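Local atomic coordinates of LPP20 lipofamily protein (Helicobacter pylori R046Wa, PDB entry 4KZS), a protein that is of unknown function but is secreted by the bacterium and is possibly connected with the outer membrane and the Tol-Pal system. Residues A[194-199]-A[217-222]; A[124-129]-A[168-173]; A[132-137]-A[201-206]. All coordinates share one frame; numbering follows the deposited sequence.

Contact 1. Residues A[194-199]-A[217-222]; sequences AALISA and NEVFTD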
ATOM      1  N   ALA A 194      16.717  23.554  -8.612  1.00 80.35           N
ATOM      2  CA  ALA A 194      15.690  23.853  -7.625  1.00 82.85           C
ATOM      3  C   ALA A 194      14.451  23.043  -7.979  1.00 82.48           C
ATOM      4  O   ALA A 194      13.975  22.235  -7.164  1.00 91.67           O
ATOM      5  CB  ALA A 194      15.391  25.346  -7.593  1.00 80.98           C
ATOM      6  N   ALA A 195      13.984  23.225  -9.218  1.00 79.66           N
ATOM      7  CA  ALA A 195      12.866  22.455  -9.794  1.00 81.26           C
ATOM      8  C   ALA A 195      12.935  20.969  -9.454  1.00 70.74           C
ATOM      9  O   ALA A 195      11.937  20.329  -9.136  1.00 66.52           O
ATOM     10  CB  ALA A 195      12.811  22.637 -11.308  1.00 80.29           C
ATOM     11  N   LEU A 196      14.134  20.437  -9.505  1.00 63.44           N
ATOM     12  CA  LEU A 196      14.284  19.044  -9.315  1.00 67.96           C
ATOM     13  C   LEU A 196      14.117  18.704  -7.868  1.00 73.01           C
ATOM     14  O   LEU A 196      13.264  17.878  -7.544  1.00 88.47           O
ATOM     15  CB  LEU A 196      15.642  18.567  -9.847  1.00 72.51           C
ATOM     16  CG  LEU A 196      15.828  18.453 -11.382  1.00 74.87           C
ATOM     17  CD1 LEU A 196      16.916  17.426 -11.718  1.00 72.88           C
ATOM     18  CD2 LEU A 196      14.544  18.150 -12.156  1.00 65.51           C
ATOM     19  N   ILE A 197      14.914  19.343  -7.001  1.00 68.86           N
ATOM     20  CA  ILE A 197      14.799  19.122  -5.555  1.00 60.26           C
ATOM     21  C   ILE A 197      13.362  19.324  -5.067  1.00 62.74           C
ATOM     22  O   ILE A 197      12.901  18.595  -4.210  1.00 70.55           O
ATOM     23  CB  ILE A 197      15.742  20.028  -4.757  1.00 61.26           C
ATOM     24  CG1 ILE A 197      17.206  19.602  -5.017  1.00 68.55           C
ATOM     25  CG2 ILE A 197      15.416  19.974  -3.274  1.00 57.49           C
ATOM     26  CD1 ILE A 197      18.258  20.075  -4.007  1.00 52.27           C
ATOM     27  N   SER A 198      12.673  20.304  -5.644  1.00 54.29           N
ATOM     28  CA  SER A 198      11.302  20.586  -5.376  1.00 54.09           C
ATOM     29  C   SER A 198      10.377  19.440  -5.734  1.00 67.14           C
ATOM     30  O   SER A 198       9.379  19.223  -5.058  1.00 78.78           O
ATOM     31  CB  SER A 198      10.910  21.822  -6.189  1.00 58.21           C
ATOM     32  OG  SER A 198       9.509  22.002  -6.268  1.00 67.70           O
ATOM     33  N   ALA A 199      10.657  18.744  -6.831  1.00 73.62           N
ATOM     34  CA  ALA A 199       9.795  17.651  -7.264  1.00 72.80           C
ATOM     35  C   ALA A 199      10.179  16.380  -6.477  1.00 67.40           C
ATOM     36  O   ALA A 199       9.346  15.677  -5.913  1.00 64.60           O
ATOM     37  CB  ALA A 199       9.938  17.451  -8.765  1.00 73.80           C
ATOM     38  N   ASN A 217      23.202  13.252  -9.291  1.00 84.84           N
ATOM     39  CA  ASN A 217      22.590  13.898 -10.424  1.00100.22           C
ATOM     40  C   ASN A 217      23.674  14.558 -11.247  1.00116.97           C
ATOM     41  O   ASN A 217      24.772  14.858 -10.754  1.00108.97           O
ATOM     42  CB  ASN A 217      21.567  14.956 -10.002  1.00 86.87           C
ATOM     43  CG  ASN A 217      20.233  14.363  -9.615  1.00 89.05           C
ATOM     44  OD1 ASN A 217      19.278  14.379 -10.409  1.00 85.58           O
ATOM     45  ND2 ASN A 217      20.135  13.877  -8.377  1.00 86.07           N
ATOM     46  N   GLU A 218      23.350  14.767 -12.507  1.00127.39           N
ATOM     47  CA  GLU A 218      24.210  15.437 -13.425  1.00129.43           C
ATOM     48  C   GLU A 218      23.076  15.957 -14.313  1.00125.01           C
ATOM     49  O   GLU A 218      22.120  15.227 -14.593  1.00132.86           O
ATOM     50  CB  GLU A 218      25.208  14.528 -14.144  1.00 20.00           C
ATOM     51  CG  GLU A 218      26.368  14.068 -13.275  1.00 20.00           C
ATOM     52  CD  GLU A 218      27.295  13.112 -14.002  1.00 20.00           C
ATOM     53  OE1 GLU A 218      26.937  12.661 -15.109  1.00 20.00           O
ATOM     54  OE2 GLU A 218      28.382  12.811 -13.464  1.00 20.00           O
ATOM     55  N   VAL A 219      23.095  17.252 -14.613  1.00119.69           N
ATOM     56  CA  VAL A 219      22.122  17.835 -15.526  1.00123.39           C
ATOM     57  C   VAL A 219      22.958  18.437 -16.619  1.00132.90           C
ATOM     58  O   VAL A 219      23.875  19.218 -16.345  1.00147.05           O
ATOM     59  CB  VAL A 219      21.252  18.960 -14.904  1.00122.54           C
ATOM     60  CG1 VAL A 219      20.400  19.652 -15.967  1.00111.36           C
ATOM     61  CG2 VAL A 219      20.341  18.433 -13.806  1.00139.42           C
ATOM     62  N   PHE A 220      22.635  18.054 -17.846  1.00130.38           N
ATOM     63  CA  PHE A 220      23.290  18.554 -19.045  1.00116.67           C
ATOM     64  C   PHE A 220      22.286  19.632 -19.465  1.00110.38           C
ATOM     65  O   PHE A 220      22.585  20.822 -19.438  1.00111.58           O
ATOM     66  CB  PHE A 220      23.716  17.372 -19.910  1.00111.02           C
ATOM     67  CG  PHE A 220      24.692  16.433 -19.227  1.00115.46           C
ATOM     68  CD1 PHE A 220      25.973  16.863 -18.891  1.00115.00           C
ATOM     69  CD2 PHE A 220      24.335  15.113 -18.928  1.00118.39           C
ATOM     70  CE1 PHE A 220      26.879  15.998 -18.279  1.00118.08           C
ATOM     71  CE2 PHE A 220      25.235  14.246 -18.310  1.00116.28           C
ATOM     72  CZ  PHE A 220      26.513  14.686 -17.997  1.00115.29           C
ATOM     73  N   THR A 221      21.097  19.167 -19.832  1.00113.19           N
ATOM     74  CA  THR A 221      19.910  19.945 -20.217  1.00113.50           C
ATOM     75  C   THR A 221      18.714  19.167 -19.671  1.00118.27           C
ATOM     76  O   THR A 221      17.591  19.694 -19.522  1.00111.23           O
ATOM     77  CB  THR A 221      19.849  19.942 -21.767  1.00111.40           C
ATOM     78  OG1 THR A 221      18.580  20.452 -22.225  1.00102.78           O
ATOM     79  CG2 THR A 221      20.043  18.543 -22.322  1.00116.58           C
ATOM     80  N   ASP A 222      19.003  17.897 -19.372  1.00 98.76           N
ATOM     81  CA  ASP A 222      18.051  16.943 -18.886  1.00 93.40           C
ATOM     82  C   ASP A 222      18.796  15.877 -18.073  1.00108.65           C
ATOM     83  O   ASP A 222      19.839  15.372 -18.507  1.00113.05           O
ATOM     84  CB  ASP A 222      17.307  16.368 -20.075  1.00 98.00           C
ATOM     85  CG  ASP A 222      16.741  17.460 -20.995  1.00 97.75           C
ATOM     86  OD1 ASP A 222      15.901  18.274 -20.566  1.00 83.97           O
ATOM     87  OD2 ASP A 222      17.147  17.504 -22.158  1.00109.46           O
TER
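L196 reaches from the helix of a beta-alpha-beta crossover to N217 and V219, in the chain that leaves strand 214-215. The crossover runs from strand 179-182 through helix 190-200 into strand 205-207. Strand 214-215 flanks 179-182 on its other edge and completes a small parallel sheet, an arrangement consistent with the relation of this C-terminal domain to the TolB N-terminal clan. A194 and A195 start the helical segment: A194 O accepts S198 N at 2.8 Å and A195 O accepts A199 N at 3.1 Å. The methyl groups of A195 and A199 touch K254 of helix 252-262. L196 is the residue of 194-199 that spans the gap, its CA 9.8 Å from N217 CA. Its CG stands beside the backbone N and anti to the carbonyl carbon (chi1 -75°), which sends the isobutyl group off the helix toward 217-222, with S223 and E253 as further neighbours. CD1 is the branch that touches. The side chain of N217 crosses it obliquely, OD1 lying 4.1 Å from L196 CD1. This is van der Waals packing; the polar partners of the amide lie elsewhere: OD1 bonds to S223 OG, while ND2 makes weak bonds to I215 O and T183 O that help set the turn of the group. V219 comes from the loop to meet the leucine tip to tip, while its backbone N is held by D185 OD1. With V219 CG1 anti to the backbone N (chi1 172°), the second methyl faces the helix, and V219 CG2 rests 4.1 Å from L196 CD1.

Contact 2. Residues A[124-129]-A[168-173]; sequences LMPKVC and EKIYYQ
M125 and I170 bring the two backbones nearest, with M125 CA 7.8 Å from I170 CA. The 124-129 chain is an irregular linker, whereas 168-172 is the last part of helix 165-172, where Y172 N bonds to E168 O at 2.9 Å. Q173 N bonds in the same way to K169 O at 2.9 Å. I170 carries the packing, since its side chain is directed at the linker and its two branches divide the work. The longer one, stretched out with CD1 anti to CA (chi2 160°), ends with I170 CD1 4.4 Å from M125 SD. The shorter one lies beside the proline ring, I170 CG2 being 4.4 Å from P126 CD. Both approaches are loose and wholly apolar, and the touching residues remain partly exposed, so this is a surface patch. Behind it, L124 rests on S139 and L143 of helix 135-157, and E168 packs on L144 and M148 of the same helix. The arrangement joins the linker between helices 103-121 and 135-157 to the helix that follows them, consistent with one end of a three-helix bundle.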
ATOM      1  N   LEU A 124      10.653  -5.196   6.151  1.00 97.92           N
ATOM      2  CA  LEU A 124      10.669  -3.995   5.337  1.00 95.10           C
ATOM      3  C   LEU A 124      11.418  -2.845   5.997  1.00106.65           C
ATOM      4  O   LEU A 124      11.720  -1.860   5.337  1.00113.83           O
ATOM      5  CB  LEU A 124       9.245  -3.573   5.006  1.00 83.78           C
ATOM      6  CG  LEU A 124       8.660  -4.209   3.761  1.00 79.67           C
ATOM      7  CD1 LEU A 124       7.222  -3.740   3.587  1.00 75.97           C
ATOM      8  CD2 LEU A 124       9.512  -3.833   2.563  1.00 80.86           C
ATOM      9  N   MET A 125      11.731  -2.988   7.285  1.00105.17           N
ATOM     10  CA  MET A 125      12.393  -1.950   8.079  1.00114.36           C
ATOM     11  C   MET A 125      13.794  -1.517   7.598  1.00138.91           C
ATOM     12  O   MET A 125      14.231  -1.958   6.534  1.00147.54           O
ATOM     13  CB  MET A 125      12.468  -2.436   9.502  1.00 99.31           C
ATOM     14  CG  MET A 125      11.104  -2.631  10.091  1.00 98.38           C
ATOM     15  SD  MET A 125      11.316  -3.084  11.802  1.00128.60           S
ATOM     16  CE  MET A 125      12.005  -4.744  11.660  1.00124.92           C
ATOM     17  N   PRO A 126      14.499  -0.642   8.373  1.00148.38           N
ATOM     18  CA  PRO A 126      15.837  -0.151   8.027  1.00148.13           C
ATOM     19  C   PRO A 126      16.740  -1.124   7.253  1.00161.74           C
ATOM     20  O   PRO A 126      17.005  -0.885   6.065  1.00163.57           O
ATOM     21  CB  PRO A 126      16.433   0.177   9.396  1.00143.90           C
ATOM     22  CG  PRO A 126      15.256   0.675  10.170  1.00138.24           C
ATOM     23  CD  PRO A 126      14.011   0.044   9.587  1.00144.96           C
ATOM     24  N   LYS A 127      17.212  -2.185   7.914  1.00166.73           N
ATOM     25  CA  LYS A 127      18.079  -3.208   7.283  1.00173.60           C
ATOM     26  C   LYS A 127      19.540  -2.730   7.149  1.00174.99           C
ATOM     27  O   LYS A 127      20.122  -2.208   8.108  1.00166.42           O
ATOM     28  CB  LYS A 127      17.541  -3.623   5.902  1.00174.36           C
ATOM     29  CG  LYS A 127      16.498  -4.729   5.919  1.00177.65           C
ATOM     30  CD  LYS A 127      15.382  -4.507   6.936  1.00167.13           C
ATOM     31  CE  LYS A 127      14.206  -5.436   6.672  1.00149.05           C
ATOM     32  NZ  LYS A 127      14.599  -6.869   6.646  1.00143.42           N
ATOM     33  N   VAL A 128      20.128  -2.925   5.966  1.00169.08           N
ATOM     34  CA  VAL A 128      21.557  -2.624   5.742  1.00169.63           C
ATOM     35  C   VAL A 128      21.982  -1.150   5.910  1.00170.50           C
ATOM     36  O   VAL A 128      23.176  -0.845   5.988  1.00170.93           O
ATOM     37  CB  VAL A 128      22.030  -3.166   4.366  1.00169.94           C
ATOM     38  CG1 VAL A 128      23.544  -3.391   4.345  1.00152.01           C
ATOM     39  CG2 VAL A 128      21.294  -4.445   3.987  1.00166.63           C
ATOM     40  N   CYS A 129      20.998  -0.253   5.976  1.00162.68           N
ATOM     41  CA  CYS A 129      21.232   1.178   6.191  1.00144.48           C
ATOM     42  C   CYS A 129      20.454   1.700   7.422  1.00135.27           C
ATOM     43  O   CYS A 129      20.012   0.922   8.281  1.00131.42           O
ATOM     44  CB  CYS A 129      20.843   1.980   4.933  1.00142.42           C
ATOM     45  SG  CYS A 129      21.346   1.312   3.320  1.00156.12           S
ATOM     46  N   GLU A 168       4.233   2.294  13.573  1.00 57.76           N
ATOM     47  CA  GLU A 168       3.966   3.606  13.074  1.00 60.36           C
ATOM     48  C   GLU A 168       5.190   4.486  13.320  1.00 61.68           C
ATOM     49  O   GLU A 168       5.805   4.963  12.378  1.00 65.44           O
ATOM     50  CB  GLU A 168       2.715   4.152  13.722  1.00 60.23           C
ATOM     51  CG  GLU A 168       1.464   3.501  13.166  1.00 66.47           C
ATOM     52  CD  GLU A 168       0.976   4.139  11.878  1.00 73.59           C
ATOM     53  OE1 GLU A 168       0.004   3.642  11.285  1.00 79.95           O
ATOM     54  OE2 GLU A 168       1.536   5.158  11.456  1.00 73.16           O
ATOM     55  N   LYS A 169       5.573   4.654  14.577  1.00 61.88           N
ATOM     56  CA  LYS A 169       6.834   5.320  14.906  1.00 65.36           C
ATOM     57  C   LYS A 169       7.916   4.994  13.899  1.00 57.35           C
ATOM     58  O   LYS A 169       8.353   5.852  13.152  1.00 59.12           O
ATOM     59  CB  LYS A 169       7.310   4.990  16.323  1.00 71.61           C
ATOM     60  CG  LYS A 169       8.563   5.751  16.732  1.00 79.40           C
ATOM     61  CD  LYS A 169       8.290   7.250  16.893  1.00 88.21           C
ATOM     62  CE  LYS A 169       9.555   8.008  17.284  1.00 85.30           C
ATOM     63  NZ  LYS A 169       9.381   9.439  17.613  1.00 78.03           N
ATOM     64  N   ILE A 170       8.332   3.746  13.849  1.00 60.35           N
ATOM     65  CA  ILE A 170       9.376   3.349  12.892  1.00 56.09           C
ATOM     66  C   ILE A 170       9.122   3.844  11.469  1.00 53.55           C
ATOM     67  O   ILE A 170      10.056   4.029  10.697  1.00 57.79           O
ATOM     68  CB  ILE A 170       9.483   1.833  12.883  1.00 57.34           C
ATOM     69  CG1 ILE A 170       9.970   1.362  14.244  1.00 59.34           C
ATOM     70  CG2 ILE A 170      10.372   1.349  11.750  1.00 61.29           C
ATOM     71  CD1 ILE A 170       9.641  -0.095  14.491  1.00 80.11           C
ATOM     72  N   TYR A 171       7.849   4.029  11.125  1.00 56.80           N
ATOM     73  CA  TYR A 171       7.420   4.467   9.781  1.00 54.05           C
ATOM     74  C   TYR A 171       7.589   5.981   9.609  1.00 55.61           C
ATOM     75  O   TYR A 171       8.210   6.434   8.661  1.00 62.46           O
ATOM     76  CB  TYR A 171       5.948   4.083   9.541  1.00 44.83           C
ATOM     77  CG  TYR A 171       5.354   4.600   8.248  1.00 40.60           C
ATOM     78  CD1 TYR A 171       4.261   5.455   8.241  1.00 40.28           C
ATOM     79  CD2 TYR A 171       5.883   4.227   7.038  1.00 44.63           C
ATOM     80  CE1 TYR A 171       3.701   5.911   7.046  1.00 37.93           C
ATOM     81  CE2 TYR A 171       5.331   4.643   5.845  1.00 43.68           C
ATOM     82  CZ  TYR A 171       4.239   5.505   5.852  1.00 40.81           C
ATOM     83  OH  TYR A 171       3.707   5.936   4.636  1.00 39.24           O
ATOM     84  N   TYR A 172       7.037   6.757  10.534  1.00 55.98           N
ATOM     85  CA  TYR A 172       7.199   8.204  10.496  1.00 53.57           C
ATOM     86  C   TYR A 172       8.633   8.635  10.674  1.00 50.97           C
ATOM     87  O   TYR A 172       9.045   9.634  10.069  1.00 58.24           O
ATOM     88  CB  TYR A 172       6.237   8.931  11.432  1.00 52.44           C
ATOM     89  CG  TYR A 172       4.846   8.893  10.878  1.00 49.83           C
ATOM     90  CD1 TYR A 172       3.790   8.452  11.633  1.00 49.35           C
ATOM     91  CD2 TYR A 172       4.593   9.240   9.547  1.00 51.98           C
ATOM     92  CE1 TYR A 172       2.486   8.388  11.121  1.00 49.08           C
ATOM     93  CE2 TYR A 172       3.303   9.173   9.010  1.00 50.42           C
ATOM     94  CZ  TYR A 172       2.259   8.741   9.806  1.00 51.12           C
ATOM     95  OH  TYR A 172       0.996   8.640   9.309  1.00 59.62           O
ATOM     96  N   GLN A 173       9.432   7.848  11.387  1.00 52.08           N
ATOM     97  CA  GLN A 173      10.807   8.267  11.572  1.00 61.87           C
ATOM     98  C   GLN A 173      11.824   7.770  10.581  1.00 58.15           C
ATOM     99  O   GLN A 173      12.968   8.156  10.658  1.00 70.60           O
ATOM    100  CB  GLN A 173      11.292   8.088  13.001  1.00 66.18           C
ATOM    101  CG  GLN A 173      11.453   6.666  13.434  1.00 81.26           C
ATOM    102  CD  GLN A 173      12.275   6.577  14.694  1.00 86.97           C
ATOM    103  OE1 GLN A 173      13.497   6.525  14.640  1.00 82.49           O
ATOM    104  NE2 GLN A 173      11.609   6.579  15.837  1.00 88.61           N
TER

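Contact 3. Residues A[132-137]-A[201-206]; sequences VFLQQS and ARVLTP
L134, the residue with most surface buried here, sets one methyl against V203 and the other against L204. It occupies the N-cap position just ahead of helix 135-157, while the two partners sit in the turn that leads from helix 190-200 into strand 205-207. L134 CA and V203 CA are 7.7 Å apart. The leucine CG is placed beside the backbone N and anti to the carbonyl carbon (chi1 -69°), and the ends of the side chain then come closer to the turn than its root does. CD1 serves one neighbour: L134 CD1 meets V203 CG1 at 3.3 Å, the two side chains crossing at about a right angle. CD2 serves the other, set 4.0 Å from L204 CD2 and 4.1 Å from L204 CD1, so that it rests against both ends of the second leucine, again at about a right angle. The same L134 CD2 lies 3.4 Å above the ring plane of F133, displaced toward the rim, and is thus flanked by an aromatic face as well as by L204. Neighbouring elements close round these side chains: F133 and L204 both touch V180 and I215 of the parallel sheet, V203 packs on F258 and R262 of helix 252-262, and L134 on T261. Nearby, S137 OG is hydrogen-bonded to A175 O. The packing joins the start of a long helix of the middle domain to the sheet and C-terminal helix of the next, a hydrophobic interface between a helical domain and an alpha/beta domain.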
ATOM      1  N   VAL A 132      15.696   4.527   4.005  1.00 84.01           N
ATOM      2  CA  VAL A 132      14.764   3.637   3.313  1.00 76.85           C
ATOM      3  C   VAL A 132      14.625   4.243   1.927  1.00 76.23           C
ATOM      4  O   VAL A 132      15.219   5.290   1.702  1.00 78.17           O
ATOM      5  CB  VAL A 132      13.368   3.710   3.960  1.00 74.06           C
ATOM      6  CG1 VAL A 132      12.333   2.886   3.180  1.00 76.18           C
ATOM      7  CG2 VAL A 132      13.424   3.286   5.422  1.00 73.47           C
ATOM      8  N   PHE A 133      13.866   3.632   1.004  1.00 62.31           N
ATOM      9  CA  PHE A 133      13.712   4.268  -0.279  1.00 65.85           C
ATOM     10  C   PHE A 133      12.579   3.914  -1.184  1.00 67.59           C
ATOM     11  O   PHE A 133      12.572   2.855  -1.793  1.00 90.54           O
ATOM     12  CB  PHE A 133      14.990   3.947  -1.029  1.00 79.22           C
ATOM     13  CG  PHE A 133      15.162   4.806  -2.227  1.00 84.31           C
ATOM     14  CD1 PHE A 133      15.987   5.909  -2.165  1.00 86.06           C
ATOM     15  CD2 PHE A 133      14.436   4.574  -3.390  1.00 91.25           C
ATOM     16  CE1 PHE A 133      16.115   6.764  -3.256  1.00 89.92           C
ATOM     17  CE2 PHE A 133      14.561   5.418  -4.488  1.00 83.92           C
ATOM     18  CZ  PHE A 133      15.390   6.526  -4.420  1.00 79.21           C
ATOM     19  N   LEU A 134      11.700   4.873  -1.355  1.00 74.29           N
ATOM     20  CA  LEU A 134      10.548   4.805  -2.239  1.00 84.38           C
ATOM     21  C   LEU A 134       9.810   3.506  -1.998  1.00 93.08           C
ATOM     22  O   LEU A 134       9.320   3.307  -0.906  1.00105.10           O
ATOM     23  CB  LEU A 134      10.911   5.036  -3.703  1.00 83.48           C
ATOM     24  CG  LEU A 134      11.368   6.447  -4.092  1.00 79.55           C
ATOM     25  CD1 LEU A 134      10.200   7.257  -4.645  1.00 73.44           C
ATOM     26  CD2 LEU A 134      12.084   7.140  -2.933  1.00 74.34           C
ATOM     27  N   GLN A 135       9.728   2.637  -3.003  1.00102.39           N
ATOM     28  CA  GLN A 135       8.963   1.388  -2.906  1.00 91.16           C
ATOM     29  C   GLN A 135       8.991   0.727  -1.512  1.00 78.39           C
ATOM     30  O   GLN A 135       7.943   0.413  -0.945  1.00 84.44           O
ATOM     31  CB  GLN A 135       9.398   0.405  -3.987  1.00 90.46           C
ATOM     32  CG  GLN A 135       9.539   0.973  -5.407  1.00 95.54           C
ATOM     33  CD  GLN A 135       9.969  -0.115  -6.386  1.00 97.10           C
ATOM     34  OE1 GLN A 135      10.862  -0.912  -6.076  1.00 92.86           O
ATOM     35  NE2 GLN A 135       9.311  -0.191  -7.548  1.00 89.49           N
ATOM     36  N   GLN A 136      10.162   0.548  -0.934  1.00 60.26           N
ATOM     37  CA  GLN A 136      10.217   0.004   0.419  1.00 57.49           C
ATOM     38  C   GLN A 136       9.401   0.811   1.461  1.00 69.91           C
ATOM     39  O   GLN A 136       8.992   0.313   2.510  1.00 81.74           O
ATOM     40  CB  GLN A 136      11.664  -0.067   0.828  1.00 59.29           C
ATOM     41  CG  GLN A 136      11.882  -0.446   2.262  1.00 66.91           C
ATOM     42  CD  GLN A 136      13.310  -0.192   2.672  1.00 81.73           C
ATOM     43  OE1 GLN A 136      13.654  -0.272   3.864  1.00 84.83           O
ATOM     44  NE2 GLN A 136      14.160   0.159   1.685  1.00 81.18           N
ATOM     45  N   SER A 137       9.163   2.073   1.151  1.00 70.73           N
ATOM     46  CA  SER A 137       8.395   2.974   1.989  1.00 60.37           C
ATOM     47  C   SER A 137       6.893   2.864   1.643  1.00 62.09           C
ATOM     48  O   SER A 137       6.059   2.639   2.513  1.00 63.59           O
ATOM     49  CB  SER A 137       8.931   4.380   1.744  1.00 61.64           C
ATOM     50  OG  SER A 137       8.157   5.372   2.364  1.00 67.12           O
ATOM     51  N   ALA A 201      10.956  16.407  -3.795  1.00 74.91           N
ATOM     52  CA  ALA A 201      10.515  16.667  -2.416  1.00 64.68           C
ATOM     53  C   ALA A 201       9.078  16.232  -2.136  1.00 75.34           C
ATOM     54  O   ALA A 201       8.690  16.030  -0.963  1.00 65.53           O
ATOM     55  CB  ALA A 201      10.666  18.140  -2.089  1.00 70.31           C
ATOM     56  N   ARG A 202       8.270  16.112  -3.193  1.00 74.84           N
ATOM     57  CA  ARG A 202       6.880  15.673  -3.002  1.00 73.88           C
ATOM     58  C   ARG A 202       6.804  14.147  -2.766  1.00 66.60           C
ATOM     59  O   ARG A 202       5.722  13.559  -2.648  1.00 73.07           O
ATOM     60  CB  ARG A 202       5.925  16.210  -4.092  1.00 67.51           C
ATOM     61  CG  ARG A 202       6.289  15.843  -5.504  1.00 86.12           C
ATOM     62  CD  ARG A 202       5.324  16.449  -6.528  1.00103.47           C
ATOM     63  NE  ARG A 202       3.897  16.209  -6.241  1.00109.39           N
ATOM     64  CZ  ARG A 202       2.871  16.642  -6.989  1.00112.12           C
ATOM     65  NH1 ARG A 202       3.069  17.339  -8.105  1.00111.82           N
ATOM     66  NH2 ARG A 202       1.624  16.366  -6.625  1.00105.74           N
ATOM     67  N   VAL A 203       7.984  13.549  -2.629  1.00 54.44           N
ATOM     68  CA  VAL A 203       8.149  12.128  -2.506  1.00 51.44           C
ATOM     69  C   VAL A 203       9.327  11.859  -1.580  1.00 51.96           C
ATOM     70  O   VAL A 203       9.428  10.798  -1.009  1.00 48.39           O
ATOM     71  CB  VAL A 203       8.443  11.542  -3.906  1.00 59.32           C
ATOM     72  CG1 VAL A 203       9.439  10.375  -3.872  1.00 58.69           C
ATOM     73  CG2 VAL A 203       7.145  11.207  -4.631  1.00 56.36           C
ATOM     74  N   LEU A 204      10.214  12.831  -1.421  1.00 53.62           N
ATOM     75  CA  LEU A 204      11.462  12.615  -0.660  1.00 58.48           C
ATOM     76  C   LEU A 204      11.753  13.762   0.328  1.00 53.20           C
ATOM     77  O   LEU A 204      11.183  14.827   0.197  1.00 62.02           O
ATOM     78  CB  LEU A 204      12.618  12.547  -1.662  1.00 57.37           C
ATOM     79  CG  LEU A 204      13.508  11.354  -1.486  1.00 62.33           C
ATOM     80  CD1 LEU A 204      12.730  10.407  -0.573  1.00 55.52           C
ATOM     81  CD2 LEU A 204      13.778  10.793  -2.888  1.00 61.13           C
ATOM     82  N   THR A 205      12.674  13.559   1.253  1.00 42.83           N
ATOM     83  CA  THR A 205      13.100  14.602   2.150  1.00 42.80           C
ATOM     84  C   THR A 205      14.610  14.790   2.039  1.00 46.48           C
ATOM     85  O   THR A 205      15.393  14.119   2.771  1.00 44.95           O
ATOM     86  CB  THR A 205      12.738  14.252   3.601  1.00 42.36           C
ATOM     87  OG1 THR A 205      11.322  14.360   3.762  1.00 50.37           O
ATOM     88  CG2 THR A 205      13.363  15.207   4.538  1.00 39.45           C
ATOM     89  N   PRO A 206      15.037  15.746   1.185  1.00 47.49           N
ATOM     90  CA  PRO A 206      16.490  15.882   0.938  1.00 47.56           C
ATOM     91  C   PRO A 206      17.248  15.935   2.231  1.00 52.98           C
ATOM     92  O   PRO A 206      16.935  16.733   3.102  1.00 53.90           O
ATOM     93  CB  PRO A 206      16.588  17.176   0.166  1.00 43.93           C
ATOM     94  CG  PRO A 206      15.266  17.254  -0.551  1.00 47.48           C
ATOM     95  CD  PRO A 206      14.268  16.794   0.483  1.00 43.43           C
TER

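How the contacts relate
From the N terminus, contact 2 opens first, at 124-129, and contact 3 directly after it, at 132-137. Contact 2 closes at 168-173, on helix 165-172, once the chain has run through helix 135-157. Contact 1 then opens at 194-199, contact 3 closes at 201-206, and contact 1 closes last, at 217-222. Contact 3 therefore crosses both others, while contacts 2 and 1 follow in series and none nests. Contact 2 ties parts of the middle domain, contact 1 parts of the C-terminal domain, and contact 3 joins the two. It touches both: I197 CG2 packs 3.9 Å from P206 CG, and Y171 CE2 lies 4.0 Å from S137 O.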